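Local coordinates for paenibacillus xanthan lyase (Paenibacillus, PDB 6F2P), which probably cleaves the terminal mannosyl-glucuronosyl linkage in the side chains of xanthan by beta-elimination, as a polysaccharide lyase of family 8, at residues 491-497 with 636-642; 468-472 with 658-662; 482-486 with 644-648. All coordinates share one frame; numbering follows the deposited sequence.

Contact 1 (491-497 with 636-642); sequences DEIVALG and QISILEN. With CA (calcium ion), chain B.
Gln636 and the acidic pair Asp491 and Glu492 meet at a calcium ion. Gln636 extends its chain and presents OE1 to the metal at 2.3 Å. Asp491 binds through OD1 at 2.4 Å. Glu492 bends at chi2 (-92°), which brings its carboxylate round to the metal. Both OE1 and OE2 coordinate, each 2.5 Å from the calcium. The Glu492 carboxylate and Gln636 amide planes stand 71° apart, and Tyr631 hydrogen-bonds Glu492 OE2 in the second shell. Asp490 and Glu651 complete the site, so several acidic groups probably owe their closeness to the ion.

Beyond the metal the contact turns apolar. The branch ends of Val494 and Ile637 meet head-on, Val494 CG2 lying 3.9 Å from Ile637 CG2. Leu496 and Ile639 instead lie alongside each other, pointing opposite ways, with Leu496 CD2 3.6 Å from Ile639 CD1. At the far end Asn642 ND2 donates to Gly497 O over 3.2 Å from above the carbonyl plane, while its OD1 accepts a hydrogen bond from Gln647 NE2.

Strand 493-501 of the family 8 super-sandwich domain lies between strands 481-488 and 613-621; facing it, strand 637-642 edges the C-terminal beta-sandwich, beside 646-651.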
ATOM      1  N   ASP A 491       2.690  21.368  -8.376  1.00 17.43           N
ATOM      2  CA  ASP A 491       3.083  22.415  -7.439  1.00 15.79           C
ATOM      3  C   ASP A 491       1.986  22.696  -6.424  1.00 15.18           C
ATOM      4  O   ASP A 491       1.998  23.729  -5.771  1.00 18.82           O
ATOM      5  CB  ASP A 491       3.466  23.706  -8.176  1.00 15.14           C
ATOM      6  CG  ASP A 491       2.339  24.248  -9.054  1.00 22.76           C
ATOM      7  OD1 ASP A 491       1.269  23.609  -9.145  1.00 21.56           O
ATOM      8  OD2 ASP A 491       2.545  25.302  -9.692  1.00 26.23           O
ATOM      9  N   GLU A 492       1.033  21.781  -6.303  1.00 15.11           N
ATOM     10  CA  GLU A 492      -0.003  21.918  -5.290  1.00 18.82           C
ATOM     11  C   GLU A 492      -0.359  20.568  -4.706  1.00 17.03           C
ATOM     12  O   GLU A 492      -0.170  19.534  -5.350  1.00 18.06           O
ATOM     13  CB  GLU A 492      -1.268  22.567  -5.864  1.00 15.75           C
ATOM     14  CG  GLU A 492      -1.962  21.762  -6.947  1.00 12.83           C
ATOM     15  CD  GLU A 492      -1.488  22.135  -8.345  1.00 21.60           C
ATOM     16  OE1 GLU A 492      -0.540  21.488  -8.831  1.00 21.24           O
ATOM     17  OE2 GLU A 492      -2.057  23.073  -8.958  1.00 20.84           O
ATOM     18  N   ILE A 493      -0.863  20.593  -3.477  1.00 13.26           N
ATOM     19  CA  ILE A 493      -1.484  19.424  -2.871  1.00 15.11           C
ATOM     20  C   ILE A 493      -2.912  19.764  -2.482  1.00 15.32           C
ATOM     21  O   ILE A 493      -3.151  20.727  -1.758  1.00 20.06           O
ATOM     22  CB  ILE A 493      -0.743  18.961  -1.611  1.00 15.05           C
ATOM     23  CG1 ILE A 493       0.684  18.545  -1.958  1.00 15.33           C
ATOM     24  CG2 ILE A 493      -1.489  17.809  -0.963  1.00  8.45           C
ATOM     25  CD1 ILE A 493       1.727  19.436  -1.351  1.00 17.37           C
ATOM     26  N   VAL A 494      -3.870  18.992  -2.973  1.00 11.46           N
ATOM     27  CA  VAL A 494      -5.248  19.215  -2.569  1.00 12.64           C
ATOM     28  C   VAL A 494      -5.609  18.197  -1.500  1.00 15.08           C
ATOM     29  O   VAL A 494      -5.359  16.998  -1.665  1.00 15.75           O
ATOM     30  CB  VAL A 494      -6.227  19.104  -3.752  1.00 16.33           C
ATOM     31  CG1 VAL A 494      -7.656  19.352  -3.284  1.00 10.36           C
ATOM     32  CG2 VAL A 494      -5.841  20.083  -4.861  1.00 13.15           C
ATOM     33  N   ALA A 495      -6.185  18.680  -0.404  1.00 13.24           N
ATOM     34  CA  ALA A 495      -6.630  17.816   0.683  1.00 12.96           C
ATOM     35  C   ALA A 495      -8.145  17.913   0.830  1.00 14.75           C
ATOM     36  O   ALA A 495      -8.692  19.012   0.957  1.00 14.94           O
ATOM     37  CB  ALA A 495      -5.937  18.201   1.990  1.00 10.71           C
ATOM     38  N   LEU A 496      -8.814  16.763   0.799  1.00 10.97           N
ATOM     39  CA  LEU A 496     -10.262  16.720   0.919  1.00 10.66           C
ATOM     40  C   LEU A 496     -10.690  15.809   2.050  1.00 15.01           C
ATOM     41  O   LEU A 496     -10.082  14.765   2.292  1.00 17.24           O
ATOM     42  CB  LEU A 496     -10.896  16.200  -0.366  1.00 15.74           C
ATOM     43  CG  LEU A 496     -10.679  16.957  -1.673  1.00 15.54           C
ATOM     44  CD1 LEU A 496     -11.573  16.352  -2.741  1.00 12.25           C
ATOM     45  CD2 LEU A 496     -10.959  18.443  -1.501  1.00 11.65           C
ATOM     46  N   GLY A 497     -11.757  16.199   2.731  1.00 14.11           N
ATOM     47  CA  GLY A 497     -12.333  15.354   3.751  1.00 13.30           C
ATOM     48  C   GLY A 497     -13.844  15.406   3.674  1.00 17.12           C
ATOM     49  O   GLY A 497     -14.421  16.438   3.345  1.00 17.26           O
ATOM     50  N   GLN A 636      -5.807  26.167 -10.536  1.00 23.54           N
ATOM     51  CA  GLN A 636      -5.411  25.175 -11.520  1.00 20.01           C
ATOM     52  C   GLN A 636      -6.008  23.803 -11.183  1.00 22.25           C
ATOM     53  O   GLN A 636      -5.715  22.819 -11.861  1.00 23.42           O
ATOM     54  CB  GLN A 636      -3.889  25.072 -11.600  1.00 22.62           C
ATOM     55  CG  GLN A 636      -3.158  26.404 -11.652  1.00 20.11           C
ATOM     56  CD  GLN A 636      -1.674  26.238 -11.420  1.00 23.04           C
ATOM     57  OE1 GLN A 636      -1.182  25.124 -11.286  1.00 27.37           O
ATOM     58  NE2 GLN A 636      -0.953  27.345 -11.358  1.00 39.19           N
ATOM     59  N   ILE A 637      -6.837  23.737 -10.139  1.00 19.11           N
ATOM     60  CA  ILE A 637      -7.527  22.488  -9.794  1.00 16.77           C
ATOM     61  C   ILE A 637      -9.044  22.661  -9.747  1.00 20.60           C
ATOM     62  O   ILE A 637      -9.547  23.753  -9.484  1.00 27.14           O
ATOM     63  CB  ILE A 637      -7.047  21.897  -8.442  1.00 15.60           C
ATOM     64  CG1 ILE A 637      -7.326  22.874  -7.300  1.00 14.93           C
ATOM     65  CG2 ILE A 637      -5.566  21.521  -8.498  1.00 14.85           C
ATOM     66  CD1 ILE A 637      -8.517  22.494  -6.448  1.00 14.73           C
ATOM     67  N   SER A 638      -9.772  21.577  -9.998  1.00 17.58           N
ATOM     68  CA  SER A 638     -11.224  21.597  -9.875  1.00 19.72           C
ATOM     69  C   SER A 638     -11.713  20.386  -9.109  1.00 19.89           C
ATOM     70  O   SER A 638     -11.461  19.250  -9.492  1.00 22.72           O
ATOM     71  CB  SER A 638     -11.886  21.665 -11.243  1.00 14.52           C
ATOM     72  OG  SER A 638     -11.542  22.886 -11.865  1.00 32.74           O
ATOM     73  N   ILE A 639     -12.405  20.631  -8.010  1.00 19.77           N
ATOM     74  CA  ILE A 639     -12.898  19.535  -7.206  1.00 15.87           C
ATOM     75  C   ILE A 639     -14.175  19.035  -7.856  1.00 18.80           C
ATOM     76  O   ILE A 639     -15.163  19.761  -7.942  1.00 18.82           O
ATOM     77  CB  ILE A 639     -13.094  19.969  -5.740  1.00 17.49           C
ATOM     78  CG1 ILE A 639     -11.728  20.301  -5.125  1.00 16.06           C
ATOM     79  CG2 ILE A 639     -13.774  18.884  -4.937  1.00 14.68           C
ATOM     80  CD1 ILE A 639     -11.799  21.056  -3.824  1.00 16.59           C
ATOM     81  N   LEU A 640     -14.127  17.804  -8.352  1.00 17.55           N
ATOM     82  CA  LEU A 640     -15.233  17.231  -9.102  1.00 15.75           C
ATOM     83  C   LEU A 640     -16.307  16.741  -8.158  1.00 15.77           C
ATOM     84  O   LEU A 640     -17.499  16.800  -8.474  1.00 14.29           O
ATOM     85  CB  LEU A 640     -14.746  16.076  -9.981  1.00 18.01           C
ATOM     86  CG  LEU A 640     -13.597  16.433 -10.929  1.00 20.54           C
ATOM     87  CD1 LEU A 640     -13.203  15.243 -11.783  1.00 19.29           C
ATOM     88  CD2 LEU A 640     -13.949  17.627 -11.803  1.00 12.46           C
ATOM     89  N   GLU A 641     -15.869  16.247  -7.003  1.00 17.12           N
ATOM     90  CA  GLU A 641     -16.764  15.736  -5.975  1.00 15.04           C
ATOM     91  C   GLU A 641     -15.991  15.608  -4.689  1.00 17.46           C
ATOM     92  O   GLU A 641     -14.799  15.319  -4.703  1.00 19.89           O
ATOM     93  CB  GLU A 641     -17.312  14.359  -6.357  1.00 16.57           C
ATOM     94  CG  GLU A 641     -18.285  13.760  -5.345  1.00 16.13           C
ATOM     95  CD  GLU A 641     -18.951  12.498  -5.858  1.00 16.95           C
ATOM     96  OE1 GLU A 641     -19.703  11.858  -5.091  1.00 21.53           O
ATOM     97  OE2 GLU A 641     -18.721  12.143  -7.032  1.00 15.02           O
ATOM     98  N   ASN A 642     -16.673  15.836  -3.576  1.00 17.88           N
ATOM     99  CA  ASN A 642     -16.108  15.572  -2.267  1.00 15.09           C
ATOM    100  C   ASN A 642     -17.209  15.058  -1.347  1.00 15.36           C
ATOM    101  O   ASN A 642     -17.813  15.821  -0.586  1.00 13.17           O
ATOM    102  CB  ASN A 642     -15.463  16.834  -1.713  1.00 18.41           C
ATOM    103  CG  ASN A 642     -14.932  16.648  -0.316  1.00 15.93           C
ATOM    104  OD1 ASN A 642     -14.597  15.539   0.089  1.00 15.77           O
ATOM    105  ND2 ASN A 642     -14.868  17.736   0.437  1.00 17.31           N
TER
HETATM  106 CA    CA B1101      -0.374  23.047 -10.806  1.00 20.09          CA

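Contact 2 (468-472 with 658-662); sequences VSGME and GINFW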
ATOM      1  N   VAL A 468      -2.346  10.253  -5.903  1.00 13.22           N
ATOM      2  CA  VAL A 468      -3.531  10.483  -5.107  1.00 13.79           C
ATOM      3  C   VAL A 468      -3.541   9.414  -4.018  1.00 15.86           C
ATOM      4  O   VAL A 468      -3.305   8.232  -4.301  1.00 13.41           O
ATOM      5  CB  VAL A 468      -4.814  10.400  -5.977  1.00 11.96           C
ATOM      6  CG1 VAL A 468      -4.780   9.172  -6.861  1.00 10.91           C
ATOM      7  CG2 VAL A 468      -6.066  10.406  -5.110  1.00 13.21           C
ATOM      8  N   SER A 469      -3.779   9.826  -2.773  1.00 14.14           N
ATOM      9  CA  SER A 469      -3.883   8.871  -1.677  1.00 10.33           C
ATOM     10  C   SER A 469      -5.137   9.108  -0.882  1.00 11.70           C
ATOM     11  O   SER A 469      -5.710  10.202  -0.904  1.00 12.99           O
ATOM     12  CB  SER A 469      -2.693   8.978  -0.732  1.00 10.13           C
ATOM     13  OG  SER A 469      -1.483   8.629  -1.368  1.00 14.13           O
ATOM     14  N   GLY A 470      -5.549   8.081  -0.153  1.00 11.04           N
ATOM     15  CA  GLY A 470      -6.705   8.195   0.699  1.00 10.88           C
ATOM     16  C   GLY A 470      -6.603   7.327   1.927  1.00 12.65           C
ATOM     17  O   GLY A 470      -5.897   6.310   1.947  1.00 12.59           O
ATOM     18  N   MET A 471      -7.337   7.737   2.956  1.00 12.70           N
ATOM     19  CA  MET A 471      -7.414   6.998   4.198  1.00 10.98           C
ATOM     20  C   MET A 471      -8.811   7.127   4.768  1.00 11.39           C
ATOM     21  O   MET A 471      -9.302   8.238   4.972  1.00 13.85           O
ATOM     22  CB  MET A 471      -6.415   7.580   5.194  1.00 15.63           C
ATOM     23  CG  MET A 471      -6.511   7.014   6.590  1.00 13.53           C
ATOM     24  SD  MET A 471      -5.250   7.726   7.664  1.00 19.51           S
ATOM     25  CE  MET A 471      -5.700   6.963   9.227  1.00 12.22           C
ATOM     26  N   GLU A 472      -9.464   5.998   5.009  1.00 11.14           N
ATOM     27  CA  GLU A 472     -10.648   6.011   5.853  1.00 12.08           C
ATOM     28  C   GLU A 472     -10.197   5.942   7.312  1.00 15.38           C
ATOM     29  O   GLU A 472      -9.821   4.883   7.823  1.00 15.41           O
ATOM     30  CB  GLU A 472     -11.599   4.866   5.519  1.00 13.57           C
ATOM     31  CG  GLU A 472     -12.905   4.938   6.296  1.00 16.21           C
ATOM     32  CD  GLU A 472     -13.969   4.009   5.742  1.00 19.96           C
ATOM     33  OE1 GLU A 472     -13.608   3.058   5.017  1.00 22.93           O
ATOM     34  OE2 GLU A 472     -15.165   4.231   6.030  1.00 19.72           O
ATOM     35  N   GLY A 658      -7.370  12.750 -10.264  1.00 15.97           N
ATOM     36  CA  GLY A 658      -7.258  11.720  -9.247  1.00 10.00           C
ATOM     37  C   GLY A 658      -8.623  11.464  -8.633  1.00 13.43           C
ATOM     38  O   GLY A 658      -9.383  12.407  -8.372  1.00 12.73           O
ATOM     39  N   ILE A 659      -8.953  10.194  -8.412  1.00 12.45           N
ATOM     40  CA  ILE A 659     -10.233   9.838  -7.809  1.00 10.27           C
ATOM     41  C   ILE A 659     -10.108   8.719  -6.783  1.00 13.47           C
ATOM     42  O   ILE A 659      -9.503   7.690  -7.063  1.00 15.61           O
ATOM     43  CB  ILE A 659     -11.222   9.327  -8.856  1.00 13.17           C
ATOM     44  CG1 ILE A 659     -11.303  10.276 -10.057  1.00 10.81           C
ATOM     45  CG2 ILE A 659     -12.588   9.095  -8.210  1.00 11.43           C
ATOM     46  CD1 ILE A 659     -12.183   9.766 -11.183  1.00 10.70           C
ATOM     47  N   ASN A 660     -10.693   8.915  -5.603  1.00 15.30           N
ATOM     48  CA  ASN A 660     -10.852   7.827  -4.649  1.00  9.77           C
ATOM     49  C   ASN A 660     -12.314   7.364  -4.579  1.00 14.15           C
ATOM     50  O   ASN A 660     -13.215   8.165  -4.331  1.00 13.89           O
ATOM     51  CB  ASN A 660     -10.353   8.233  -3.263  1.00 11.56           C
ATOM     52  CG  ASN A 660      -8.835   8.413  -3.204  1.00 13.19           C
ATOM     53  OD1 ASN A 660      -8.091   7.788  -3.964  1.00 10.82           O
ATOM     54  ND2 ASN A 660      -8.373   9.266  -2.285  1.00 10.02           N
ATOM     55  N   PHE A 661     -12.535   6.072  -4.813  1.00 12.51           N
ATOM     56  CA  PHE A 661     -13.855   5.458  -4.714  1.00 14.36           C
ATOM     57  C   PHE A 661     -13.997   4.692  -3.397  1.00 17.20           C
ATOM     58  O   PHE A 661     -13.227   3.763  -3.124  1.00 15.94           O
ATOM     59  CB  PHE A 661     -14.066   4.479  -5.868  1.00 15.97           C
ATOM     60  CG  PHE A 661     -14.226   5.132  -7.211  1.00 15.50           C
ATOM     61  CD1 PHE A 661     -15.462   5.606  -7.622  1.00 19.41           C
ATOM     62  CD2 PHE A 661     -13.152   5.245  -8.077  1.00 15.27           C
ATOM     63  CE1 PHE A 661     -15.624   6.200  -8.871  1.00 12.89           C
ATOM     64  CE2 PHE A 661     -13.306   5.832  -9.323  1.00 13.05           C
ATOM     65  CZ  PHE A 661     -14.544   6.306  -9.719  1.00 13.32           C
ATOM     66  N   TRP A 662     -14.996   5.060  -2.599  1.00 17.78           N
ATOM     67  CA  TRP A 662     -15.133   4.541  -1.234  1.00 15.88           C
ATOM     68  C   TRP A 662     -16.035   3.316  -1.066  1.00 20.17           C
ATOM     69  O   TRP A 662     -15.991   2.653  -0.027  1.00 21.94           O
ATOM     70  CB  TRP A 662     -15.607   5.653  -0.296  1.00 14.76           C
ATOM     71  CG  TRP A 662     -14.591   6.732  -0.123  1.00 15.84           C
ATOM     72  CD1 TRP A 662     -14.664   8.009  -0.591  1.00 14.69           C
ATOM     73  CD2 TRP A 662     -13.334   6.624   0.556  1.00 14.07           C
ATOM     74  NE1 TRP A 662     -13.533   8.707  -0.244  1.00 13.12           N
ATOM     75  CE2 TRP A 662     -12.702   7.879   0.464  1.00 15.21           C
ATOM     76  CE3 TRP A 662     -12.687   5.591   1.241  1.00 13.86           C
ATOM     77  CZ2 TRP A 662     -11.451   8.127   1.028  1.00 13.31           C
ATOM     78  CZ3 TRP A 662     -11.447   5.840   1.801  1.00 11.80           C
ATOM     79  CH2 TRP A 662     -10.841   7.096   1.687  1.00 10.84           C
TER
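Strands 468-472 of the super-sandwich domain and 658-661 of the C-terminal beta-sandwich run in roughly the same direction, their axes 24° apart and 7.1 Å from each other at closest approach, too far for strand pairing, so side chains bridge the two sheets.

Asn660 crosses from its strand to the backbone opposite: ND2 gives Ser469 O a weak hydrogen bond of 3.1 Å and passes 3.6 Å from Gly470 CA. The same amide nitrogen bonds Ser485 OG, and OD1 pairs with Ser679 OG. Val468 comes from the opposite direction; its CG2, placed opposite the backbone N about chi1, rests 3.5 Å from Asn660 OD1.

Bare of a side chain, Gly470 leaves room chiefly for the Asn660 amide. The Trp662 indole lies against the backbone of 470-472: CH2 approaches Met471 C obliquely at 3.7 Å, and Glu472 CB sits 3.8 Å from CZ3. Asn660 CB lies over one face of this indole, near its rim, and Trp456 meets the ring at an inclined angle.

In this buried setting, both polar atoms of the Asn660 amide have partners, and Trp662 NE1 bonds Gln647 OE1. The interface is thus polar at its centre, and directional bonds probably fix the rotation of both side chains.

Contact 3 (482-486 with 644-648); sequences AKKSW and SSAQA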
ATOM      1  N   ALA A 482     -13.590   9.244   9.345  1.00 18.36           N
ATOM      2  CA  ALA A 482     -13.512  10.241   8.285  1.00 14.49           C
ATOM      3  C   ALA A 482     -12.913   9.676   7.009  1.00 19.43           C
ATOM      4  O   ALA A 482     -12.157   8.702   7.043  1.00 16.34           O
ATOM      5  CB  ALA A 482     -12.700  11.421   8.750  1.00 10.47           C
ATOM      6  N   LYS A 483     -13.257  10.296   5.883  1.00 18.03           N
ATOM      7  CA  LYS A 483     -12.615   9.979   4.613  1.00 14.88           C
ATOM      8  C   LYS A 483     -11.747  11.148   4.149  1.00 16.32           C
ATOM      9  O   LYS A 483     -12.242  12.216   3.762  1.00 16.50           O
ATOM     10  CB  LYS A 483     -13.639   9.564   3.560  1.00 13.40           C
ATOM     11  CG  LYS A 483     -14.178   8.173   3.802  1.00 13.97           C
ATOM     12  CD  LYS A 483     -15.561   7.967   3.212  1.00 16.82           C
ATOM     13  CE  LYS A 483     -16.046   6.552   3.491  1.00 20.35           C
ATOM     14  NZ  LYS A 483     -17.350   6.249   2.849  1.00 21.87           N
ATOM     15  N   LYS A 484     -10.439  10.933   4.222  1.00 14.92           N
ATOM     16  CA  LYS A 484      -9.458  11.962   3.922  1.00 14.81           C
ATOM     17  C   LYS A 484      -8.693  11.562   2.669  1.00 17.91           C
ATOM     18  O   LYS A 484      -8.206  10.427   2.558  1.00 14.05           O
ATOM     19  CB  LYS A 484      -8.496  12.121   5.103  1.00 12.08           C
ATOM     20  CG  LYS A 484      -9.196  12.340   6.430  1.00 13.26           C
ATOM     21  CD  LYS A 484      -8.274  12.082   7.627  1.00 13.91           C
ATOM     22  CE  LYS A 484      -7.081  13.040   7.646  1.00 12.29           C
ATOM     23  NZ  LYS A 484      -7.462  14.450   7.939  1.00  9.77           N
ATOM     24  N   SER A 485      -8.590  12.493   1.724  1.00 15.37           N
ATOM     25  CA  SER A 485      -7.908  12.218   0.469  1.00 15.64           C
ATOM     26  C   SER A 485      -6.871  13.289   0.174  1.00 13.34           C
ATOM     27  O   SER A 485      -7.048  14.453   0.516  1.00 13.65           O
ATOM     28  CB  SER A 485      -8.913  12.117  -0.682  1.00 13.35           C
ATOM     29  OG  SER A 485      -9.755  10.984  -0.531  1.00 11.76           O
ATOM     30  N   TRP A 486      -5.781  12.885  -0.460  1.00 11.84           N
ATOM     31  CA  TRP A 486      -4.749  13.835  -0.835  1.00 13.77           C
ATOM     32  C   TRP A 486      -4.472  13.727  -2.337  1.00 16.60           C
ATOM     33  O   TRP A 486      -4.465  12.629  -2.899  1.00 13.89           O
ATOM     34  CB  TRP A 486      -3.486  13.610  -0.002  1.00 11.65           C
ATOM     35  CG  TRP A 486      -3.700  13.779   1.482  1.00 13.43           C
ATOM     36  CD1 TRP A 486      -3.532  14.926   2.216  1.00 12.52           C
ATOM     37  CD2 TRP A 486      -4.120  12.770   2.411  1.00 12.86           C
ATOM     38  NE1 TRP A 486      -3.825  14.688   3.542  1.00  9.29           N
ATOM     39  CE2 TRP A 486      -4.183  13.373   3.689  1.00 12.93           C
ATOM     40  CE3 TRP A 486      -4.446  11.416   2.288  1.00 11.57           C
ATOM     41  CZ2 TRP A 486      -4.559  12.664   4.836  1.00 12.51           C
ATOM     42  CZ3 TRP A 486      -4.828  10.714   3.430  1.00 13.57           C
ATOM     43  CH2 TRP A 486      -4.878  11.343   4.689  1.00 12.13           C
ATOM     44  N   SER A 644     -18.938  11.147   0.623  1.00 17.49           N
ATOM     45  CA  SER A 644     -18.609   9.871   1.235  1.00 18.13           C
ATOM     46  C   SER A 644     -18.616   8.752   0.190  1.00 17.27           C
ATOM     47  O   SER A 644     -18.282   7.602   0.478  1.00 17.62           O
ATOM     48  CB  SER A 644     -19.603   9.561   2.356  1.00 22.66           C
ATOM     49  OG  SER A 644     -20.904   9.408   1.822  1.00 29.03           O
ATOM     50  N   SER A 645     -18.993   9.088  -1.034  1.00 18.37           N
ATOM     51  CA  SER A 645     -19.066   8.078  -2.071  1.00 17.75           C
ATOM     52  C   SER A 645     -17.800   8.139  -2.914  1.00 18.09           C
ATOM     53  O   SER A 645     -17.289   7.104  -3.358  1.00 16.85           O
ATOM     54  CB  SER A 645     -20.323   8.254  -2.925  1.00 15.05           C
ATOM     55  OG  SER A 645     -20.413   7.232  -3.905  1.00 28.06           O
ATOM     56  N   ALA A 646     -17.286   9.352  -3.110  1.00 12.64           N
ATOM     57  CA  ALA A 646     -16.054   9.544  -3.865  1.00 11.91           C
ATOM     58  C   ALA A 646     -15.477  10.921  -3.629  1.00 11.35           C
ATOM     59  O   ALA A 646     -16.193  11.849  -3.243  1.00 16.83           O
ATOM     60  CB  ALA A 646     -16.299   9.335  -5.358  1.00 11.08           C
ATOM     61  N   GLN A 647     -14.183  11.052  -3.885  1.00  7.55           N
ATOM     62  CA  GLN A 647     -13.497  12.325  -3.748  1.00 12.62           C
ATOM     63  C   GLN A 647     -12.600  12.468  -4.957  1.00 11.31           C
ATOM     64  O   GLN A 647     -11.731  11.632  -5.198  1.00 16.89           O
ATOM     65  CB  GLN A 647     -12.673  12.371  -2.449  1.00 10.17           C
ATOM     66  CG  GLN A 647     -13.537  12.311  -1.199  1.00 10.11           C
ATOM     67  CD  GLN A 647     -12.738  12.177   0.069  1.00 17.74           C
ATOM     68  OE1 GLN A 647     -12.122  11.137   0.324  1.00 21.36           O
ATOM     69  NE2 GLN A 647     -12.742  13.227   0.883  1.00 16.36           N
ATOM     70  N   ALA A 648     -12.816  13.515  -5.735  1.00  9.49           N
ATOM     71  CA  ALA A 648     -12.109  13.628  -6.998  1.00 11.69           C
ATOM     72  C   ALA A 648     -11.656  15.054  -7.286  1.00 13.44           C
ATOM     73  O   ALA A 648     -12.384  16.023  -7.034  1.00 11.94           O
ATOM     74  CB  ALA A 648     -12.967  13.092  -8.129  1.00 14.16           C
TER
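Gln647 reaches across to strand 482-486 and grips it with both ends of its amide. NE2 donates to Lys483 O over 3.1 Å, coming from above the carbonyl plane (50° out of it). OE1 accepts the hydroxyl of Ser485, with OG 2.5 Å from OE1 and likewise well above the plane of the amide carbonyl; at this resolution the short length should not be read as unusual strength. Gln647 CG lies anti to the carbonyl carbon (chi1 -65°) and the chain runs on extended, which carries the amide across to strand 481-488.

Lys483 answers in the other direction. Its extended chain carries NZ to Ser644 O, 2.9 Å away, and the bond lies in the carbonyl plane, on a lone pair; on the way Lys483 CD passes 3.9 Å from the same oxygen.

The second shell, Asn642 at NE2 and Trp662 at OE1, probably leaves the Gln647 amide little freedom to flip. Trp662 also packs against Lys483 and Ser485.

In the super-sandwich domain strand 481-488 pairs with 466-474 and 493-501; in the C-terminal beta-sandwich, strand 646-651 runs between 637-642 and 656-661. Gln647 reaches from one sheet to the other, also touching Leu496 and Ser498 of strand 493-501.

Overall arrangement
Going along the chain, three consecutive strands, 466-474, 481-488 and 493-501, enter one antiparallel sheet of the super-sandwich region. After further strands and helix 625-633, strands 637-642, 646-651 and 656-661 form an edge of the C-terminal beta-sandwich sheet. The strands match in reverse order, so the three loops nest without crossing: contact 1 closes the innermost, contact 3 surrounds it, and contact 2 closes the outermost. Contact 3 lies between the others, its centre about 6 Å from that of contact 2 and about 10 Å from that of contact 1. Backbone bonds between neighbouring strands connect it to both, making one continuous interface between the two regions, with calcium at one end.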